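Local coordinates for protein multiheme cytochrome cf (Carboxydothermus ferrireducens DSM 11255, PDB 6QVM) that probably passes electrons through its chain of c-type hemes to insoluble Fe(III) outside the cell, as an extracellular, S-layer-associated Fe(III) reductase, at residues S430-E433 with D438-T441; K228-H233 with K237-W242; V270-N275 with Y340-T345; T78-L83 with A92-Y97. All coordinates share one frame; numbering follows the deposited sequence.

Contact 1 of 4, residues S430-E433 with D438-T441. With HEC (heme c), chain K.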
# COMPACT_ATOMS: atom_id res chain seq x y z
N SER A 430 -24.72 8.18 10.53
CA SER A 430 -24.24 9.50 10.12
C SER A 430 -22.91 9.85 10.77
O SER A 430 -22.12 10.61 10.20
CB SER A 430 -25.29 10.56 10.44
OG SER A 430 -25.64 11.30 9.28
N CYS A 431 -22.64 9.29 11.95
CA CYS A 431 -21.48 9.68 12.74
C CYS A 431 -20.18 9.05 12.24
O CYS A 431 -19.10 9.52 12.61
CB CYS A 431 -21.71 9.31 14.20
SG CYS A 431 -23.43 9.49 14.73
N LEU A 432 -20.27 8.00 11.43
CA LEU A 432 -19.07 7.28 11.01
C LEU A 432 -18.25 8.08 10.00
O LEU A 432 -17.11 7.70 9.71
CB LEU A 432 -19.46 5.92 10.44
CG LEU A 432 -20.42 5.14 11.34
CD1 LEU A 432 -21.03 3.97 10.59
CD2 LEU A 432 -19.71 4.68 12.60
N GLU A 433 -18.82 9.16 9.47
CA GLU A 433 -18.13 10.12 8.62
C GLU A 433 -16.75 10.46 9.18
O GLU A 433 -15.77 10.52 8.43
CB GLU A 433 -18.99 11.38 8.47
CG GLU A 433 -18.22 12.63 8.13
CD GLU A 433 -18.73 13.30 6.89
OE1 GLU A 433 -18.55 12.74 5.79
OE2 GLU A 433 -19.34 14.39 7.01
N ASP A 438 -13.73 1.95 7.64
CA ASP A 438 -14.42 1.16 6.63
C ASP A 438 -15.74 1.79 6.21
O ASP A 438 -16.25 1.45 5.14
CB ASP A 438 -14.64 -0.28 7.11
CG ASP A 438 -15.18 -0.36 8.52
OD1 ASP A 438 -15.06 0.63 9.27
OD2 ASP A 438 -15.72 -1.42 8.90
N TYR A 439 -16.30 2.70 7.01
CA TYR A 439 -17.44 3.48 6.53
C TYR A 439 -16.99 4.48 5.47
O TYR A 439 -17.64 4.62 4.43
CB TYR A 439 -18.13 4.21 7.68
CG TYR A 439 -19.18 5.21 7.19
CD1 TYR A 439 -18.87 6.55 6.98
CD2 TYR A 439 -20.48 4.79 6.94
CE1 TYR A 439 -19.81 7.44 6.53
CE2 TYR A 439 -21.44 5.69 6.49
CZ TYR A 439 -21.10 7.01 6.29
OH TYR A 439 -22.06 7.89 5.84
N ARG A 440 -15.90 5.21 5.74
CA ARG A 440 -15.48 6.28 4.85
C ARG A 440 -15.15 5.75 3.46
O ARG A 440 -15.43 6.41 2.46
CB ARG A 440 -14.28 7.01 5.45
CG ARG A 440 -14.62 7.82 6.69
CD ARG A 440 -13.37 8.24 7.45
NE ARG A 440 -12.44 9.00 6.61
CZ ARG A 440 -12.45 10.32 6.49
NH1 ARG A 440 -11.57 10.93 5.70
NH2 ARG A 440 -13.34 11.04 7.15
N THR A 441 -14.56 4.56 3.38
CA THR A 441 -14.27 3.97 2.08
C THR A 441 -15.52 3.37 1.45
O THR A 441 -15.72 3.48 0.24
CB THR A 441 -13.17 2.91 2.20
OG1 THR A 441 -13.59 1.89 3.11
CG2 THR A 441 -11.88 3.55 2.69
FE HEC K . -18.21 12.65 17.13
CHA HEC K . -16.07 13.18 19.81
CHB HEC K . -20.39 11.01 19.24
CHC HEC K . -20.63 12.61 14.65
CHD HEC K . -16.07 14.25 15.00
NA HEC K . -18.22 12.20 19.14
C1A HEC K . -17.23 12.49 20.07
C2A HEC K . -17.62 11.93 21.35
C3A HEC K . -18.82 11.33 21.19
C4A HEC K . -19.22 11.49 19.80
CMA HEC K . -19.64 10.60 22.27
CAA HEC K . -16.78 12.04 22.65
CBA HEC K . -17.48 13.00 23.61
CGA HEC K . -16.51 13.69 24.53
O1A HEC K . -16.81 14.85 24.93
O2A HEC K . -15.44 13.11 24.86
NB HEC K . -20.14 11.95 16.97
C1B HEC K . -20.85 11.30 17.97
C2B HEC K . -22.17 10.98 17.45
C3B HEC K . -22.23 11.42 16.18
C4B HEC K . -20.96 12.05 15.86
CMB HEC K . -23.28 10.24 18.23
CAB HEC K . -23.43 11.30 15.20
CBB HEC K . -24.63 12.12 15.72
NC HEC K . -18.32 13.30 15.19
C1C HEC K . -19.41 13.18 14.34
C2C HEC K . -19.06 13.73 13.05
C3C HEC K . -17.81 14.25 13.16
C4C HEC K . -17.32 13.94 14.49
CMC HEC K . -20.05 13.84 11.87
CAC HEC K . -16.96 14.95 12.06
CBC HEC K . -17.65 16.20 11.47
ND HEC K . -16.35 13.55 17.37
C1D HEC K . -15.68 14.18 16.32
C2D HEC K . -14.47 14.78 16.85
C3D HEC K . -14.46 14.44 18.36
C4D HEC K . -15.67 13.68 18.59
CMD HEC K . -13.42 15.57 16.04
CAD HEC K . -13.41 14.83 19.43
CBD HEC K . -13.41 16.35 19.62
CGD HEC K . -12.96 16.74 21.01
O1D HEC K . -12.12 16.03 21.62
O2D HEC K . -13.44 17.80 21.50

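Contact 2 of 4, residues K228-H233 with K237-W242. With HEC (heme c), chain G.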
# COMPACT_ATOMS: atom_id res chain seq x y z
N LYS A 228 5.51 -8.16 -10.74
CA LYS A 228 4.43 -8.99 -11.26
C LYS A 228 3.06 -8.41 -10.89
O LYS A 228 2.14 -8.41 -11.72
CB LYS A 228 4.56 -10.42 -10.75
CG LYS A 228 3.54 -11.39 -11.30
CD LYS A 228 4.12 -12.26 -12.40
CE LYS A 228 3.80 -13.73 -12.20
NZ LYS A 228 2.41 -14.08 -12.61
N CYS A 229 2.92 -7.92 -9.66
CA CYS A 229 1.68 -7.26 -9.26
C CYS A 229 1.37 -6.08 -10.18
O CYS A 229 0.22 -5.90 -10.60
CB CYS A 229 1.77 -6.78 -7.81
SG CYS A 229 2.40 -8.00 -6.63
N GLN A 230 2.38 -5.27 -10.50
CA GLN A 230 2.17 -4.08 -11.31
C GLN A 230 1.82 -4.43 -12.75
O GLN A 230 1.13 -3.66 -13.42
CB GLN A 230 3.41 -3.20 -11.26
CG GLN A 230 3.65 -2.55 -9.90
CD GLN A 230 4.96 -1.80 -9.84
OE1 GLN A 230 6.00 -2.30 -10.25
NE2 GLN A 230 4.92 -0.58 -9.32
N SER A 231 2.26 -5.59 -13.25
CA SER A 231 2.01 -5.96 -14.63
C SER A 231 0.52 -6.13 -14.93
O SER A 231 0.12 -6.00 -16.09
CB SER A 231 2.76 -7.26 -14.97
OG SER A 231 2.20 -8.36 -14.29
N CYS A 232 -0.30 -6.41 -13.91
CA CYS A 232 -1.75 -6.46 -14.07
C CYS A 232 -2.45 -5.24 -13.49
O CYS A 232 -3.36 -4.70 -14.12
CB CYS A 232 -2.34 -7.72 -13.42
SG CYS A 232 -2.20 -9.23 -14.41
N HIS A 233 -2.06 -4.80 -12.29
CA HIS A 233 -2.78 -3.74 -11.59
C HIS A 233 -2.29 -2.33 -11.92
O HIS A 233 -3.02 -1.37 -11.66
CB HIS A 233 -2.67 -3.97 -10.07
CG HIS A 233 -3.48 -5.13 -9.59
ND1 HIS A 233 -4.84 -5.05 -9.39
CD2 HIS A 233 -3.13 -6.40 -9.28
CE1 HIS A 233 -5.29 -6.22 -8.98
NE2 HIS A 233 -4.27 -7.06 -8.90
N LYS A 237 3.18 4.37 -9.70
CA LYS A 237 3.63 5.38 -8.75
C LYS A 237 4.04 4.78 -7.41
O LYS A 237 4.66 5.48 -6.60
CB LYS A 237 2.53 6.42 -8.53
N PHE A 238 3.70 3.51 -7.16
CA PHE A 238 4.16 2.86 -5.94
C PHE A 238 5.68 2.70 -5.94
O PHE A 238 6.33 2.78 -4.89
CB PHE A 238 3.49 1.50 -5.77
CG PHE A 238 4.08 0.68 -4.67
CD1 PHE A 238 3.69 0.88 -3.36
CD2 PHE A 238 5.02 -0.30 -4.95
CE1 PHE A 238 4.23 0.12 -2.34
CE2 PHE A 238 5.56 -1.07 -3.93
CZ PHE A 238 5.17 -0.86 -2.62
N SER A 239 6.26 2.50 -7.12
CA SER A 239 7.70 2.29 -7.23
C SER A 239 8.51 3.50 -6.79
O SER A 239 9.74 3.39 -6.66
CB SER A 239 8.07 1.90 -8.66
OG SER A 239 7.49 0.65 -9.00
N ALA A 240 7.87 4.65 -6.58
CA ALA A 240 8.56 5.85 -6.14
C ALA A 240 8.39 6.13 -4.65
O ALA A 240 9.08 7.01 -4.13
CB ALA A 240 8.07 7.07 -6.94
N THR A 241 7.48 5.43 -3.97
CA THR A 241 7.42 5.54 -2.52
C THR A 241 8.66 4.88 -1.90
O THR A 241 9.37 4.10 -2.55
CB THR A 241 6.14 4.90 -1.97
OG1 THR A 241 6.15 3.49 -2.22
CG2 THR A 241 4.91 5.52 -2.63
N TRP A 242 8.93 5.22 -0.64
CA TRP A 242 10.17 4.78 -0.02
C TRP A 242 10.13 3.31 0.37
O TRP A 242 11.18 2.66 0.43
CB TRP A 242 10.48 5.66 1.19
CG TRP A 242 11.02 6.99 0.77
CD1 TRP A 242 10.35 8.19 0.75
CD2 TRP A 242 12.33 7.26 0.26
NE1 TRP A 242 11.18 9.18 0.27
CE2 TRP A 242 12.40 8.63 -0.04
CE3 TRP A 242 13.47 6.46 0.04
CZ2 TRP A 242 13.55 9.23 -0.54
CZ3 TRP A 242 14.61 7.06 -0.47
CH2 TRP A 242 14.64 8.43 -0.76
FE HEC G . -4.39 -8.84 -8.18
CHA HEC G . -7.66 -8.50 -7.18
CHB HEC G . -3.36 -7.38 -5.24
CHC HEC G . -1.11 -9.46 -9.01
CHD HEC G . -5.34 -9.73 -11.35
NA HEC G . -5.32 -8.06 -6.53
C1A HEC G . -6.69 -8.05 -6.31
C2A HEC G . -6.92 -7.45 -5.01
C3A HEC G . -5.73 -7.14 -4.48
C4A HEC G . -4.71 -7.52 -5.42
CMA HEC G . -5.50 -6.49 -3.10
CAA HEC G . -8.30 -7.24 -4.36
CBA HEC G . -8.66 -8.54 -3.63
CGA HEC G . -10.02 -8.42 -2.97
O1A HEC G . -10.98 -7.95 -3.64
O2A HEC G . -10.12 -8.80 -1.78
NB HEC G . -2.56 -8.44 -7.31
C1B HEC G . -2.38 -7.98 -6.02
C2B HEC G . -1.00 -8.23 -5.64
C3B HEC G . -0.38 -8.80 -6.69
C4B HEC G . -1.35 -8.94 -7.76
CMB HEC G . -0.39 -7.84 -4.27
CAB HEC G . 1.10 -9.25 -6.78
CBB HEC G . 1.34 -10.47 -5.87
NC HEC G . -3.41 -9.45 -9.86
C1C HEC G . -2.05 -9.64 -9.99
C2C HEC G . -1.78 -10.23 -11.29
C3C HEC G . -2.94 -10.24 -11.98
C4C HEC G . -3.99 -9.78 -11.07
CMC HEC G . -0.36 -10.52 -11.84
CAC HEC G . -3.15 -10.70 -13.44
CBC HEC G . -2.79 -12.19 -13.60
ND HEC G . -6.22 -9.07 -9.11
C1D HEC G . -6.35 -9.48 -10.44
C2D HEC G . -7.76 -9.59 -10.73
C3D HEC G . -8.49 -9.22 -9.44
C4D HEC G . -7.45 -8.90 -8.48
CMD HEC G . -8.39 -10.03 -12.07
CAD HEC G . -10.02 -9.20 -9.22
CBD HEC G . -10.57 -7.90 -9.79
CGD HEC G . -10.02 -6.75 -8.98
O1D HEC G . -10.44 -6.62 -7.80
O2D HEC G . -9.17 -5.99 -9.50

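Contact 3 of 4, residues V270-N275 with Y340-T345. With NGA (2-acetamido-2-deoxy-beta-D-galactopyranose), chain B; HEC (heme c), chain J.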
# COMPACT_ATOMS: atom_id res chain seq x y z
N VAL A 270 30.45 -3.75 -0.29
CA VAL A 270 29.09 -3.49 0.15
C VAL A 270 28.16 -4.55 -0.42
O VAL A 270 28.18 -4.82 -1.63
CB VAL A 270 28.63 -2.08 -0.24
CG1 VAL A 270 27.26 -1.78 0.34
CG2 VAL A 270 29.64 -1.05 0.21
N ARG A 271 27.35 -5.15 0.44
CA ARG A 271 26.31 -6.07 0.02
C ARG A 271 25.00 -5.35 -0.26
O ARG A 271 24.38 -5.55 -1.30
CB ARG A 271 26.12 -7.14 1.09
CG ARG A 271 25.47 -8.40 0.59
CD ARG A 271 25.28 -9.39 1.70
NE ARG A 271 26.45 -10.24 1.94
CZ ARG A 271 26.75 -11.30 1.19
NH1 ARG A 271 27.81 -12.04 1.47
NH2 ARG A 271 25.99 -11.64 0.17
N TYR A 272 24.56 -4.51 0.68
CA TYR A 272 23.31 -3.78 0.54
C TYR A 272 23.49 -2.35 1.03
O TYR A 272 24.33 -2.06 1.88
CB TYR A 272 22.17 -4.44 1.32
CG TYR A 272 21.67 -5.72 0.70
CD1 TYR A 272 21.12 -5.73 -0.57
CD2 TYR A 272 21.75 -6.92 1.39
CE1 TYR A 272 20.67 -6.90 -1.14
CE2 TYR A 272 21.30 -8.10 0.83
CZ TYR A 272 20.75 -8.08 -0.43
OH TYR A 272 20.29 -9.24 -1.01
N VAL A 273 22.67 -1.45 0.48
CA VAL A 273 22.58 -0.07 0.94
C VAL A 273 21.19 0.15 1.52
O VAL A 273 20.19 -0.14 0.85
CB VAL A 273 22.86 0.93 -0.19
CG1 VAL A 273 22.78 2.37 0.34
CG2 VAL A 273 24.21 0.65 -0.82
N ILE A 274 21.13 0.63 2.75
CA ILE A 274 19.86 0.96 3.39
C ILE A 274 19.52 2.39 3.02
O ILE A 274 20.27 3.32 3.34
CB ILE A 274 19.93 0.76 4.91
CG1 ILE A 274 20.46 -0.64 5.24
CG2 ILE A 274 18.56 0.96 5.53
CD1 ILE A 274 19.76 -1.76 4.48
N ASN A 275 18.39 2.57 2.34
CA ASN A 275 18.09 3.79 1.59
C ASN A 275 16.92 4.52 2.22
O ASN A 275 15.77 4.08 2.11
CB ASN A 275 17.81 3.44 0.13
CG ASN A 275 17.57 4.65 -0.74
OD1 ASN A 275 18.02 5.76 -0.43
ND2 ASN A 275 16.83 4.46 -1.83
N TYR A 340 25.36 -17.05 6.65
CA TYR A 340 23.93 -16.75 6.60
C TYR A 340 23.39 -16.99 5.20
O TYR A 340 24.09 -16.76 4.21
CB TYR A 340 23.67 -15.30 7.03
CG TYR A 340 24.03 -15.03 8.47
CD1 TYR A 340 23.12 -15.25 9.49
CD2 TYR A 340 25.29 -14.55 8.82
CE1 TYR A 340 23.44 -15.01 10.81
CE2 TYR A 340 25.62 -14.30 10.14
CZ TYR A 340 24.70 -14.53 11.14
OH TYR A 340 25.02 -14.29 12.46
N LYS A 341 22.17 -17.51 5.13
CA LYS A 341 21.45 -17.63 3.87
C LYS A 341 20.26 -16.68 3.91
O LYS A 341 19.47 -16.70 4.85
CB LYS A 341 20.97 -19.06 3.62
CG LYS A 341 20.54 -19.31 2.19
CD LYS A 341 19.66 -20.54 2.04
CE LYS A 341 19.17 -20.69 0.61
NZ LYS A 341 17.94 -21.51 0.51
N GLU A 342 20.14 -15.84 2.88
CA GLU A 342 19.02 -14.92 2.79
C GLU A 342 17.77 -15.66 2.36
O GLU A 342 17.77 -16.34 1.33
CB GLU A 342 19.35 -13.80 1.81
CG GLU A 342 20.63 -13.06 2.14
CD GLU A 342 20.98 -12.00 1.12
OE1 GLU A 342 22.08 -11.41 1.22
OE2 GLU A 342 20.16 -11.75 0.21
N LEU A 343 16.71 -15.55 3.16
CA LEU A 343 15.44 -16.20 2.85
C LEU A 343 14.44 -15.28 2.18
O LEU A 343 13.39 -15.75 1.73
CB LEU A 343 14.82 -16.79 4.13
CG LEU A 343 15.60 -17.92 4.80
CD1 LEU A 343 14.80 -18.53 5.95
CD2 LEU A 343 15.97 -18.99 3.79
N PHE A 344 14.73 -13.98 2.12
CA PHE A 344 13.83 -13.06 1.43
C PHE A 344 14.12 -13.04 -0.06
O PHE A 344 15.25 -13.28 -0.51
CB PHE A 344 13.94 -11.65 2.01
CG PHE A 344 15.30 -11.02 1.84
CD1 PHE A 344 15.58 -10.22 0.74
CD2 PHE A 344 16.29 -11.20 2.80
CE1 PHE A 344 16.82 -9.64 0.58
CE2 PHE A 344 17.53 -10.61 2.65
CZ PHE A 344 17.80 -9.83 1.54
N THR A 345 13.09 -12.72 -0.84
CA THR A 345 13.19 -12.69 -2.29
C THR A 345 13.00 -11.30 -2.89
O THR A 345 13.20 -11.15 -4.10
CB THR A 345 12.17 -13.65 -2.92
OG1 THR A 345 10.86 -13.31 -2.46
CG2 THR A 345 12.49 -15.09 -2.55
C1 NGA B . 25.01 -14.97 13.66
C2 NGA B . 26.00 -14.64 14.78
C3 NGA B . 25.56 -14.92 16.21
C4 NGA B . 24.06 -14.71 16.33
C5 NGA B . 23.30 -15.53 15.30
C6 NGA B . 21.79 -15.31 15.47
C7 NGA B . 28.10 -14.84 13.68
C8 NGA B . 28.86 -15.75 12.74
N2 NGA B . 27.20 -15.40 14.47
O3 NGA B . 26.20 -14.03 17.14
O4 NGA B . 23.75 -13.35 16.14
O5 NGA B . 23.64 -15.15 13.98
O6 NGA B . 21.06 -16.32 14.81
O7 NGA B . 28.31 -13.63 13.68
FE HEC J . 5.88 1.78 6.41
CHA HEC J . 8.24 4.13 5.69
CHB HEC J . 3.46 4.24 6.44
CHC HEC J . 3.42 -0.62 6.57
CHD HEC J . 8.29 -0.63 6.96
NA HEC J . 5.84 3.80 6.11
C1A HEC J . 6.95 4.58 5.87
C2A HEC J . 6.54 5.97 5.85
C3A HEC J . 5.22 6.00 6.07
C4A HEC J . 4.76 4.64 6.24
CMA HEC J . 4.35 7.27 6.13
CAA HEC J . 7.46 7.18 5.63
CBA HEC J . 7.46 7.55 4.15
CGA HEC J . 8.25 8.82 3.97
O1A HEC J . 9.30 8.99 4.65
O2A HEC J . 7.83 9.66 3.14
NB HEC J . 3.83 1.81 6.50
C1B HEC J . 3.03 2.93 6.45
C2B HEC J . 1.65 2.51 6.40
C3B HEC J . 1.63 1.16 6.45
C4B HEC J . 3.01 0.69 6.51
CMB HEC J . 0.45 3.49 6.36
CAB HEC J . 0.38 0.24 6.44
CBB HEC J . -0.50 0.44 5.18
NC HEC J . 5.87 -0.24 6.77
C1C HEC J . 4.74 -1.05 6.70
C2C HEC J . 5.17 -2.43 6.82
C3C HEC J . 6.52 -2.45 6.86
C4C HEC J . 6.98 -1.06 6.87
CMC HEC J . 4.22 -3.66 6.73
CAC HEC J . 7.47 -3.68 7.00
CBC HEC J . 7.32 -4.72 5.86
ND HEC J . 7.94 1.75 6.34
C1D HEC J . 8.73 0.63 6.60
C2D HEC J . 10.12 1.01 6.47
C3D HEC J . 10.09 2.49 6.07
C4D HEC J . 8.70 2.87 6.01
CMD HEC J . 11.36 0.13 6.67
CAD HEC J . 11.30 3.40 5.77
CBD HEC J . 11.43 3.39 4.24
CGD HEC J . 12.68 4.09 3.77
O1D HEC J . 13.19 4.95 4.53
O2D HEC J . 13.15 3.80 2.64
O HOH W 1 23.66 -10.60 -0.82

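Contact 4 of 4, residues T78-L83 with A92-Y97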
# COMPACT_ATOMS: atom_id res chain seq x y z
N THR A 78 -7.07 -18.43 -17.01
CA THR A 78 -6.10 -19.34 -17.60
C THR A 78 -4.79 -18.59 -17.84
O THR A 78 -4.68 -17.39 -17.59
CB THR A 78 -6.64 -19.91 -18.91
OG1 THR A 78 -6.83 -18.86 -19.86
CG2 THR A 78 -7.96 -20.63 -18.68
N GLU A 79 -3.78 -19.31 -18.34
CA GLU A 79 -2.54 -18.65 -18.73
C GLU A 79 -2.82 -17.56 -19.76
O GLU A 79 -2.27 -16.46 -19.69
CB GLU A 79 -1.55 -19.66 -19.29
CG GLU A 79 -0.26 -19.02 -19.80
CD GLU A 79 0.73 -20.05 -20.33
OE1 GLU A 79 0.30 -21.12 -20.83
OE2 GLU A 79 1.95 -19.78 -20.24
N ARG A 80 -3.68 -17.87 -20.73
CA ARG A 80 -4.02 -16.90 -21.76
C ARG A 80 -4.70 -15.68 -21.17
O ARG A 80 -4.47 -14.55 -21.62
CB ARG A 80 -4.91 -17.55 -22.83
CG ARG A 80 -4.18 -18.59 -23.67
CD ARG A 80 -3.19 -17.93 -24.61
NE ARG A 80 -2.10 -18.82 -24.99
CZ ARG A 80 -1.04 -18.43 -25.70
NH1 ARG A 80 -0.95 -17.17 -26.10
NH2 ARG A 80 -0.08 -19.29 -25.99
N GLY A 81 -5.55 -15.88 -20.16
CA GLY A 81 -6.19 -14.74 -19.50
C GLY A 81 -5.19 -13.88 -18.75
O GLY A 81 -5.24 -12.65 -18.79
N VAL A 82 -4.26 -14.53 -18.04
CA VAL A 82 -3.19 -13.82 -17.35
C VAL A 82 -2.38 -12.98 -18.35
O VAL A 82 -2.21 -11.77 -18.16
CB VAL A 82 -2.28 -14.81 -16.60
CG1 VAL A 82 -1.01 -14.12 -16.16
CG2 VAL A 82 -3.02 -15.40 -15.41
N LEU A 83 -1.91 -13.62 -19.42
CA LEU A 83 -1.13 -12.90 -20.43
C LEU A 83 -1.93 -11.75 -21.03
O LEU A 83 -1.40 -10.65 -21.22
CB LEU A 83 -0.68 -13.87 -21.53
CG LEU A 83 0.21 -15.03 -21.09
CD1 LEU A 83 0.45 -15.99 -22.24
CD2 LEU A 83 1.53 -14.52 -20.53
N ALA A 92 -2.11 -12.00 -26.16
CA ALA A 92 -0.75 -12.42 -26.45
C ALA A 92 -0.72 -13.18 -27.78
O ALA A 92 -1.75 -13.60 -28.31
CB ALA A 92 -0.20 -13.30 -25.33
N VAL A 93 0.49 -13.36 -28.31
CA VAL A 93 0.64 -14.14 -29.53
C VAL A 93 0.32 -15.60 -29.23
O VAL A 93 0.80 -16.17 -28.23
CB VAL A 93 2.06 -13.98 -30.09
CG1 VAL A 93 2.36 -15.07 -31.12
CG2 VAL A 93 2.22 -12.61 -30.73
N ASP A 94 -0.49 -16.21 -30.08
CA ASP A 94 -0.94 -17.59 -29.91
C ASP A 94 -0.67 -18.35 -31.20
O ASP A 94 -1.30 -18.07 -32.22
CB ASP A 94 -2.42 -17.63 -29.53
CG ASP A 94 -2.88 -19.02 -29.09
OD1 ASP A 94 -2.18 -20.02 -29.37
OD2 ASP A 94 -3.96 -19.10 -28.45
N LEU A 95 0.24 -19.32 -31.14
CA LEU A 95 0.62 -20.07 -32.34
C LEU A 95 -0.50 -20.97 -32.85
O LEU A 95 -0.40 -21.47 -33.97
CB LEU A 95 1.87 -20.91 -32.06
CG LEU A 95 3.14 -20.12 -31.73
CD1 LEU A 95 4.34 -21.05 -31.57
CD2 LEU A 95 3.43 -19.05 -32.78
N ASN A 96 -1.55 -21.18 -32.06
CA ASN A 96 -2.72 -21.91 -32.55
C ASN A 96 -3.54 -21.10 -33.54
O ASN A 96 -4.36 -21.68 -34.26
CB ASN A 96 -3.61 -22.34 -31.38
CG ASN A 96 -2.98 -23.41 -30.52
OD1 ASN A 96 -2.28 -24.29 -31.01
ND2 ASN A 96 -3.24 -23.36 -29.22
N TYR A 97 -3.33 -19.78 -33.62
CA TYR A 97 -4.21 -18.91 -34.39
C TYR A 97 -3.50 -17.84 -35.21
O TYR A 97 -4.05 -17.42 -36.23
CB TYR A 97 -5.22 -18.22 -33.46
CG TYR A 97 -6.11 -19.16 -32.69
CD1 TYR A 97 -7.18 -19.80 -33.30
CD2 TYR A 97 -5.89 -19.40 -31.34
CE1 TYR A 97 -8.01 -20.65 -32.60
CE2 TYR A 97 -6.71 -20.26 -30.62
CZ TYR A 97 -7.77 -20.88 -31.26
OH TYR A 97 -8.59 -21.73 -30.55
O HOH W 2 -2.98 -15.26 -26.43
O HOH W 3 -3.59 -13.65 -24.42

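Contact 1 of 4, residues S430-E433 with D438-T441
Leu432 and Tyr439 meet in a partly buried apolar contact between a heme-binding CXXCH loop and the first turn of the helix that follows it, 437-449. The loop carries Cys431, the first cysteine of the motif, whose SG is bonded to heme CAB. Leu432 sends CB over one face of the Tyr439 ring, 3.8 Å from the centroid, a CH-pi contact. The two side chains cross at about a right angle. Phe467 meets the same tyrosine ring edge to face and also packs on Leu432. Arg440 is bent at CG-CD (chi3 57°), which brings its guanidinium edge back to the loop. There its NH2 donates to Glu433 O at 2.8 Å. Its NH1 pairs with Glu499 in a salt bridge. With an alanine in place of Arg440, the Glu433 carbonyl would probably lose this donor and Glu499 its charged mate. The bond from NH2 runs nearly in line with the C=O of Glu433, and Glu433 O lies close to the guanidinium plane.

Contact 2 of 4, residues K228-H233 with K237-W242
A single side-chain hydrogen bond carries nearly all of this contact, in which Gln230 reaches from one short helical segment to Ser239 on another. The nearest CA atoms, those of Gln230 and Phe238, are still 9.0 Å apart. Gln230 spans the gap with a chain extended beyond CG (chi2 174°). Its NE2 gives an almost straight bond to Ser239 OG at 2.9 Å, with an N-H...O angle of 167°. The hydroxyl lies in the plane of the amide. The same NE2 also donates to Phe235 O, in the link between the segments, so two acceptors fix the turn of the amide. Phe238 has its ring edge toward NE2, and it also packs against a second heme. Residues 229-233 form a CXXCH heme c motif at the end of helix 226-233. Cys229 SG is bonded to CAB and Cys232 SG to CAC of one heme. His233 NE2 binds its iron at 1.9 Å, and His361 supplies the other axial ligand. Gln230 lies between the two cysteines in sequence and touches the second heme. Ser231 OG turns back on its own helix and donates to Lys228 O at 2.6 Å. In the other segment Phe238 O takes two bonds from Thr241. One comes from the backbone N and the other from OG1, which meets a lone pair in the carbonyl plane at 2.8 Å.

Contact 3 of 4, residues V270-N275 with Y340-T345
A classic beta bulge in strand 270-275 brings Arg271 and Tyr272 together opposite Val283, and both side chains then reach Glu342 at the end of strand 339-342. The contact joins the five-stranded antiparallel sheet to the small hairpin 333-342. Tyr272 and Glu342 come from opposite directions. Tyr272 OH donates to Glu342 OE2 at 2.8 Å, meeting it on the syn side. Ring and carboxylate planes are 43° apart. OE1 lies at the ring edge, 3.4 Å from Tyr272 CE2, and accepts a bond from Tyr287 OH. Phe344 packs on the phenol end, its CZ 4.0 Å from Tyr272 CZ. A phenylalanine in place of Tyr272 would keep the ring but would probably leave Glu342 OE2 without its hydroxyl donor. Arg271 runs past Glu342 in the opposite sense. Its guanidinium is turned 80° from the carboxylate, and NH2 is 4.1 Å from OE1, so the charges are near but no N-H points at the oxygen. Arg271 NH1 is held by Lys285 O. On the hairpin, Tyr340 OH is bonded to C1 of an N-acetylgalactosamine, an O-glycosylation site of this surface protein. One water closes the gap between the charged groups, accepting from Arg271 NH2 at 2.7 Å and donating to Glu342 OE1 at 2.7 Å.

Contact 4 of 4, residues T78-L83 with A92-Y97
Arg80 lays its guanidinium flat against the carboxylate of Asp94, and the two planes are only 8° apart. Asp94 CG sits over the centre of the guanidinium, 3.9 Å above it. The salt bridge from Arg80 NE to Asp94 OD2 is long at 3.9 Å and rests on charge alone, since no N-H points at that oxygen. The N-H groups work at the edge instead. Arg80 NH1 donates to Val93 O at 2.9 Å, approaching from above the carbonyl plane. It also donates to a water that bonds to Ala92 O. A second water links Arg80 O to Ala92 N. Leu83 CD1 lies over the other face of the guanidinium, toward its rim, while Leu83 CB packs on Ala92 CB at 3.9 Å. The arginine chain folds at CB-CG (chi2 -72°), which carries its end across to the loop. Further out, Arg80 NH2 has a salt bridge to Glu108. Asp94 OD2 accepts from Tyr37 OH, and OD1 accepts from Asn96 N at 3.0 Å in an Asx turn, so both carboxylate oxygens are held. Thr78 is the N-cap of the helix, with OG1 accepting from Gly81 N at 3.3 Å. The contact ties the start of helix 79-86 to the loop before helix 102-113. Helix 35-38 lies by Arg80 through Tyr37, and Leu95 packs on helix 199-212.

Overall arrangement
The four contacts follow one another along the chain. Contacts 1, 2 and 3 are partly buried, and contact 4 lies at the surface. Contact 2 holds a whole CXXCH heme motif, contact 1 only the first part of another. Contact 1 combines apolar packing over a ring with one arginine-to-carbonyl bond, whereas contact 2 relies on one hydrogen bond from a side-chain amide to a hydroxyl. Contacts 3 and 4 both set an arginine near a carboxylate and use water, but only contact 3 joins strands. Contacts 2 and 3 touch, with Trp242 CZ3 3.7 Å from Asn275 OD1. Contacts 2 and 4 come within about 5 Å at their nearest atoms, and helix 79-86 packs on Cys232. Contacts 1 and 3 lie on opposite sides of the chain's centre.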